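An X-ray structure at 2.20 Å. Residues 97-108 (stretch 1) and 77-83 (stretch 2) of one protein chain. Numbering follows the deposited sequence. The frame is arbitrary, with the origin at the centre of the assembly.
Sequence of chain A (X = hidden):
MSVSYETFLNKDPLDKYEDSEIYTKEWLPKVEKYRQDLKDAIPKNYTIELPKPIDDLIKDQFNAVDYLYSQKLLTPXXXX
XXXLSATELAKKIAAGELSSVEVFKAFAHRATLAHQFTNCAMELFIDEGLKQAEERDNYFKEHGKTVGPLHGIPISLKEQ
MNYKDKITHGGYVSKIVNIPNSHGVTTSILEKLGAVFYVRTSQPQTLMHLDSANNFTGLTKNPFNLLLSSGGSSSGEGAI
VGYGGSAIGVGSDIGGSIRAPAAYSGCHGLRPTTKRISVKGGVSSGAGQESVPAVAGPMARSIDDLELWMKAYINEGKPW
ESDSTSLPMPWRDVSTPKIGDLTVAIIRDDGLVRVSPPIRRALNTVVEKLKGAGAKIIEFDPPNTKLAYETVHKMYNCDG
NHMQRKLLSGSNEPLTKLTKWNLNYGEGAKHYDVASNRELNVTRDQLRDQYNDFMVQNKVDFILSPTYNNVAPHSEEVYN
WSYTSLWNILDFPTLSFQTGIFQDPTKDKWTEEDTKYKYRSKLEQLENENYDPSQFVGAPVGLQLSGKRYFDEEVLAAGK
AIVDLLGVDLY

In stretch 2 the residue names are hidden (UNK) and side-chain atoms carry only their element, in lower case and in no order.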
ATOM      1  N   GLU A  97     -30.448 -29.922  -1.822  1.00 48.25           N
ATOM      2  CA  GLU A  97     -30.627 -30.667  -3.060  1.00 46.37           C
ATOM      3  C   GLU A  97     -29.432 -31.561  -3.376  1.00 46.04           C
ATOM      4  O   GLU A  97     -29.611 -32.639  -3.953  1.00 48.50           O
ATOM      5  CB  GLU A  97     -30.901 -29.696  -4.206  1.00 43.99           C
ATOM      6  CG  GLU A  97     -32.025 -28.732  -3.872  1.00 46.09           C
ATOM      7  CD  GLU A  97     -32.389 -27.819  -5.026  1.00 57.46           C
ATOM      8  OE1 GLU A  97     -31.931 -28.088  -6.159  1.00 64.33           O
ATOM      9  OE2 GLU A  97     -33.149 -26.846  -4.807  1.00 56.94           O
ATOM     10  N   LEU A  98     -28.221 -31.158  -2.994  1.00 45.78           N
ATOM     11  CA  LEU A  98     -27.043 -31.998  -3.178  1.00 42.16           C
ATOM     12  C   LEU A  98     -26.277 -32.169  -1.873  1.00 38.83           C
ATOM     13  O   LEU A  98     -26.126 -31.222  -1.092  1.00 40.67           O
ATOM     14  CB  LEU A  98     -26.083 -31.429  -4.227  1.00 40.94           C
ATOM     15  CG  LEU A  98     -26.577 -31.212  -5.646  1.00 45.05           C
ATOM     16  CD1 LEU A  98     -25.667 -30.225  -6.348  1.00 45.43           C
ATOM     17  CD2 LEU A  98     -26.607 -32.556  -6.378  1.00 42.43           C
ATOM     18  N   SER A  99     -25.780 -33.378  -1.649  1.00 37.06           N
ATOM     19  CA  SER A  99     -24.863 -33.584  -0.549  1.00 36.60           C
ATOM     20  C   SER A  99     -23.488 -33.032  -0.918  1.00 38.13           C
ATOM     21  O   SER A  99     -23.142 -32.881  -2.093  1.00 35.63           O
ATOM     22  CB  SER A  99     -24.775 -35.070  -0.195  1.00 37.51           C
ATOM     23  OG  SER A  99     -23.908 -35.766  -1.068  1.00 41.69           O
ATOM     24  N   SER A 100     -22.714 -32.682   0.105  1.00 37.38           N
ATOM     25  CA  SER A 100     -21.344 -32.261  -0.164  1.00 39.09           C
ATOM     26  C   SER A 100     -20.527 -33.431  -0.672  1.00 32.48           C
ATOM     27  O   SER A 100     -19.698 -33.273  -1.577  1.00 34.21           O
ATOM     28  CB  SER A 100     -20.703 -31.667   1.090  1.00 34.00           C
ATOM     29  OG  SER A 100     -21.267 -30.412   1.366  1.00 39.82           O
ATOM     30  N   VAL A 101     -20.777 -34.619  -0.119  1.00 36.13           N
ATOM     31  CA  VAL A 101     -20.033 -35.811  -0.508  1.00 32.85           C
ATOM     32  C   VAL A 101     -20.188 -36.082  -2.003  1.00 36.43           C
ATOM     33  O   VAL A 101     -19.200 -36.279  -2.723  1.00 34.68           O
ATOM     34  CB  VAL A 101     -20.490 -37.011   0.333  1.00 34.83           C
ATOM     35  CG1 VAL A 101     -19.951 -38.308  -0.265  1.00 27.42           C
ATOM     36  CG2 VAL A 101     -20.038 -36.831   1.787  1.00 35.52           C
ATOM     37  N   GLU A 102     -21.427 -36.098  -2.496  1.00 35.43           N
ATOM     38  CA  GLU A 102     -21.641 -36.391  -3.905  1.00 34.41           C
ATOM     39  C   GLU A 102     -21.018 -35.313  -4.797  1.00 31.96           C
ATOM     40  O   GLU A 102     -20.433 -35.626  -5.841  1.00 29.58           O
ATOM     41  CB  GLU A 102     -23.141 -36.577  -4.146  1.00 32.19           C
ATOM     42  CG  GLU A 102     -23.891 -35.403  -4.704  1.00 39.08           C
ATOM     43  CD  GLU A 102     -25.386 -35.689  -4.826  1.00 49.20           C
ATOM     44  OE1 GLU A 102     -25.774 -36.602  -5.600  1.00 43.72           O
ATOM     45  OE2 GLU A 102     -26.167 -35.013  -4.122  1.00 48.15           O
ATOM     46  N   VAL A 103     -21.077 -34.046  -4.374  1.00 32.62           N
ATOM     47  CA  VAL A 103     -20.445 -32.987  -5.154  1.00 28.44           C
ATOM     48  C   VAL A 103     -18.930 -33.164  -5.167  1.00 30.02           C
ATOM     49  O   VAL A 103     -18.280 -32.977  -6.202  1.00 28.92           O
ATOM     50  CB  VAL A 103     -20.862 -31.610  -4.614  1.00 35.53           C
ATOM     51  CG1 VAL A 103     -19.913 -30.514  -5.121  1.00 33.54           C
ATOM     52  CG2 VAL A 103     -22.298 -31.312  -5.023  1.00 36.92           C
ATOM     53  N   PHE A 104     -18.351 -33.582  -4.037  1.00 31.91           N
ATOM     54  CA  PHE A 104     -16.909 -33.798  -3.977  1.00 30.98           C
ATOM     55  C   PHE A 104     -16.464 -34.939  -4.885  1.00 29.50           C
ATOM     56  O   PHE A 104     -15.448 -34.827  -5.584  1.00 29.24           O
ATOM     57  CB  PHE A 104     -16.480 -34.084  -2.544  1.00 33.23           C
ATOM     58  CG  PHE A 104     -15.028 -34.428  -2.425  1.00 31.10           C
ATOM     59  CD1 PHE A 104     -14.061 -33.440  -2.532  1.00 26.85           C
ATOM     60  CD2 PHE A 104     -14.629 -35.739  -2.255  1.00 28.45           C
ATOM     61  CE1 PHE A 104     -12.733 -33.763  -2.435  1.00 31.08           C
ATOM     62  CE2 PHE A 104     -13.303 -36.066  -2.161  1.00 30.10           C
ATOM     63  CZ  PHE A 104     -12.348 -35.085  -2.257  1.00 27.69           C
ATOM     64  N   LYS A 105     -17.189 -36.060  -4.860  1.00 32.87           N
ATOM     65  CA  LYS A 105     -16.760 -37.247  -5.599  1.00 30.65           C
ATOM     66  C   LYS A 105     -16.745 -36.996  -7.102  1.00 32.44           C
ATOM     67  O   LYS A 105     -15.897 -37.546  -7.819  1.00 30.74           O
ATOM     68  CB  LYS A 105     -17.674 -38.428  -5.270  1.00 30.52           C
ATOM     69  CG  LYS A 105     -17.772 -38.759  -3.790  1.00 39.09           C
ATOM     70  CD  LYS A 105     -18.310 -40.164  -3.562  1.00 44.33           C
ATOM     71  CE  LYS A 105     -17.413 -40.965  -2.642  1.00 50.31           C
ATOM     72  NZ  LYS A 105     -16.211 -41.445  -3.386  1.00 53.94           N
ATOM     73  N   ALA A 106     -17.679 -36.182  -7.602  1.00 31.27           N
ATOM     74  CA  ALA A 106     -17.659 -35.853  -9.022  1.00 30.03           C
ATOM     75  C   ALA A 106     -16.401 -35.070  -9.372  1.00 32.37           C
ATOM     76  O   ALA A 106     -15.638 -35.464 -10.262  1.00 33.23           O
ATOM     77  CB  ALA A 106     -18.913 -35.073  -9.405  1.00 28.73           C
ATOM     78  N   PHE A 107     -16.150 -33.975  -8.642  1.00 30.70           N
ATOM     79  CA  PHE A 107     -14.960 -33.171  -8.887  1.00 28.95           C
ATOM     80  C   PHE A 107     -13.688 -33.979  -8.659  1.00 25.63           C
ATOM     81  O   PHE A 107     -12.723 -33.864  -9.426  1.00 27.39           O
ATOM     82  CB  PHE A 107     -14.988 -31.924  -7.999  1.00 26.15           C
ATOM     83  CG  PHE A 107     -15.863 -30.836  -8.535  1.00 29.66           C
ATOM     84  CD1 PHE A 107     -15.428 -30.036  -9.580  1.00 25.92           C
ATOM     85  CD2 PHE A 107     -17.131 -30.623  -8.009  1.00 28.93           C
ATOM     86  CE1 PHE A 107     -16.235 -29.048 -10.086  1.00 28.57           C
ATOM     87  CE2 PHE A 107     -17.947 -29.637  -8.513  1.00 27.88           C
ATOM     88  CZ  PHE A 107     -17.498 -28.840  -9.551  1.00 32.71           C
ATOM     89  N   ALA A 108     -13.673 -34.817  -7.623  1.00 28.71           N
ATOM     90  CA  ALA A 108     -12.498 -35.640  -7.356  1.00 26.15           C
ATOM     91  C   ALA A 108     -12.195 -36.565  -8.534  1.00 33.10           C
ATOM     92  O   ALA A 108     -11.034 -36.711  -8.950  1.00 27.96           O
ATOM     93  CB  ALA A 108     -12.713 -36.450  -6.074  1.00 29.72           C
ATOM     94  N   UNK A  77     -24.634 -37.900 -14.105  1.00 37.61           N
ATOM     95  CA  UNK A  77     -24.768 -37.200 -12.832  1.00 39.07           C
ATOM     96  C   UNK A  77     -23.518 -36.384 -12.519  1.00 37.72           C
ATOM     97  O   UNK A  77     -23.619 -35.228 -12.086  1.00 34.75           O
ATOM     98  c   UNK A  77     -26.413 -38.843 -11.668  1.00 47.18           C
ATOM     99  o   UNK A  77     -27.773 -39.952 -13.286  1.00 64.47           O
ATOM    100  c   UNK A  77     -26.631 -39.878 -12.775  1.00 56.30           C
ATOM    101  o   UNK A  77     -25.688 -40.644 -13.113  1.00 50.38           O
ATOM    102  c   UNK A  77     -25.025 -38.207 -11.707  1.00 38.24           C
ATOM    103  N   UNK A  78     -22.335 -36.979 -12.726  1.00 38.00           N
ATOM    104  CA  UNK A  78     -21.079 -36.271 -12.484  1.00 35.25           C
ATOM    105  C   UNK A  78     -20.915 -35.088 -13.431  1.00 36.27           C
ATOM    106  O   UNK A  78     -20.426 -34.024 -13.024  1.00 35.41           O
ATOM    107  c   UNK A  78     -19.726 -38.208 -11.444  1.00 35.08           C
ATOM    108  c   UNK A  78     -18.797 -39.365 -11.795  1.00 41.32           C
ATOM    109  o   UNK A  78     -18.004 -39.809 -10.922  1.00 42.31           O
ATOM    110  o   UNK A  78     -18.857 -39.829 -12.957  1.00 40.86           O
ATOM    111  c   UNK A  78     -19.900 -37.233 -12.618  1.00 38.05           C
ATOM    112  N   UNK A  79     -21.322 -35.245 -14.699  1.00 35.77           N
ATOM    113  CA  UNK A  79     -21.307 -34.106 -15.616  1.00 34.24           C
ATOM    114  C   UNK A  79     -22.291 -33.038 -15.163  1.00 39.13           C
ATOM    115  O   UNK A  79     -22.003 -31.835 -15.252  1.00 38.76           O
ATOM    116  c   UNK A  79     -19.363 -36.834 -19.050  1.00 38.57           C
ATOM    117  c   UNK A  79     -20.455 -35.063 -17.817  1.00 37.25           C
ATOM    118  c   UNK A  79     -18.249 -36.020 -19.253  1.00 37.74           C
ATOM    119  c   UNK A  79     -19.337 -34.257 -18.033  1.00 39.74           C
ATOM    120  c   UNK A  79     -21.639 -34.548 -17.043  1.00 30.14           C
ATOM    121  c   UNK A  79     -20.459 -36.351 -18.342  1.00 35.57           C
ATOM    122  c   UNK A  79     -18.234 -34.733 -18.744  1.00 36.21           C
ATOM    123  N   UNK A  80     -23.460 -33.461 -14.682  1.00 36.61           N
ATOM    124  CA  UNK A  80     -24.465 -32.506 -14.241  1.00 40.94           C
ATOM    125  C   UNK A  80     -23.962 -31.709 -13.050  1.00 38.00           C
ATOM    126  O   UNK A  80     -24.192 -30.498 -12.956  1.00 35.45           O
ATOM    127  c   UNK A  80     -25.764 -33.233 -13.893  1.00 39.23           C
ATOM    128  N   UNK A  81     -23.252 -32.371 -12.138  1.00 41.54           N
ATOM    129  CA  UNK A  81     -22.700 -31.678 -10.981  1.00 35.90           C
ATOM    130  C   UNK A  81     -21.554 -30.759 -11.404  1.00 38.77           C
ATOM    131  O   UNK A  81     -21.582 -29.549 -11.135  1.00 38.41           O
ATOM    132  c   UNK A  81     -21.302 -32.048  -8.904  1.00 36.76           C
ATOM    133  c   UNK A  81     -23.484 -33.281  -9.220  1.00 38.71           C
ATOM    134  c   UNK A  81     -22.255 -32.698  -9.919  1.00 37.23           C
ATOM    135  c   UNK A  81     -23.169 -34.391  -8.247  1.00 37.86           C
ATOM    136  N   UNK A  82     -20.550 -31.311 -12.103  1.00 34.19           N
ATOM    137  CA  UNK A  82     -19.313 -30.592 -12.388  1.00 34.29           C
ATOM    138  C   UNK A  82     -19.459 -29.537 -13.476  1.00 39.44           C
ATOM    139  O   UNK A  82     -18.501 -28.800 -13.717  1.00 42.36           O
ATOM    140  c   UNK A  82     -17.844 -32.462 -11.621  1.00 28.27           C
ATOM    141  o   UNK A  82     -18.551 -32.351 -13.907  1.00 33.63           O
ATOM    142  c   UNK A  82     -18.178 -31.556 -12.773  1.00 31.59           C
ATOM    143  N   UNK A  83     -20.613 -29.415 -14.126  1.00 38.34           N
ATOM    144  CA  UNK A  83     -20.831 -28.328 -15.074  1.00 34.66           C
ATOM    145  C   UNK A  83     -21.875 -27.338 -14.566  1.00 34.99           C
ATOM    146  O   UNK A  83     -22.583 -26.699 -15.347  1.00 36.60           O
ATOM    147  o   UNK A  83     -18.856 -29.018 -16.918  1.00 39.48           O
ATOM    148  o   UNK A  83     -20.170 -30.412 -18.005  1.00 40.23           O
ATOM    149  c   UNK A  83     -21.199 -28.873 -16.454  1.00 35.83           C
ATOM    150  c   UNK A  83     -19.994 -29.482 -17.177  1.00 42.34           C
TER

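Position 77 carries five side-chain atoms: three carbons in an unbranched chain, the third bearing two oxygens. Its CA-to-CB bond points toward stretch 1, but the end of the side chain leads away and touches nothing there. A carboxylate on a two-methylene arm makes the residue Glu 77. An exposed site suits a charged group, which need not be buried.

Position 78 has the same make-up, three carbons in a row and two oxygens on the last. Here, however, the chain lies against stretch 1: its second carbon is 3.8 Å from the CB of Ala 106. It too is a glutamate, Glu 78. The methylene part supplies apolar surface against Ala 106, while both carboxylate oxygens are hydrogen-bonded just outside the stretches. A long side chain that is greasy near the backbone and charged at its tip fits a site that is partly exposed.

At position 79 one carbon leads to a ring of six carbons, with no oxygen on it. The CA-to-CB bond points away from stretch 1, and the ring makes no contact with it. This is Phe 79. On the side of the helix turned from stretch 1, a large apolar ring can be housed without intruding on this contact.

Position 80 shows a single side-chain carbon, exposed and touching nothing on stretch 1. It is therefore Ala 80; the short methyl group is readily accommodated on a helix surface.

Position 81 has four carbons, forked at the first, with one arm a single carbon and the other two carbons long. It points toward stretch 1 and is buried, a knob among Glu 102, Val 103, Ala 106 and Phe 107. The one-carbon arm lies 3.9 Å from the CB of Ala 106 and 4.1 Å from the CG2 of Val 103, while the tip of the longer arm comes within 3.8 Å of the CG of Glu 102. Only isoleucine has this pattern, so this is Ile 81. A branched, wholly apolar side chain can thus fill the hole in two directions.

Position 82 has one carbon bearing an oxygen and a second carbon. That second carbon, a methyl, is 3.6 Å from the CB of Ala 106 and stands over one face of the Phe 107 ring, 3.9 Å from the centroid, in a CH-pi contact. The pattern is the mark of Thr 82. Its OG1 donates to the backbone O of Glu 78 at 2.7 Å, satisfying the hydroxyl within its own helix and leaving the methyl for packing.

Position 83 has two carbons, the second with two oxygens, and points away from stretch 1 without touching it. It is Asp 83, the first residue beyond the helix to leave helical phi/psi. A short carboxylate suits a helix end, where nearby donors can meet its two acceptors; both oxygens find hydrogen bonds outside the two stretches.

The two helices cross almost at right angles, 98° between their directions, with axes 8.9 Å apart at closest approach. The small Ala 106 lets the backbones draw near: its CA is 4.9 Å from the CA of Glu 78. No hydrogen bond spans the contact; it rests on apolar packing, centred on Ile 81 and Ala 106.

Stretch 2 77-83: EEFAITD
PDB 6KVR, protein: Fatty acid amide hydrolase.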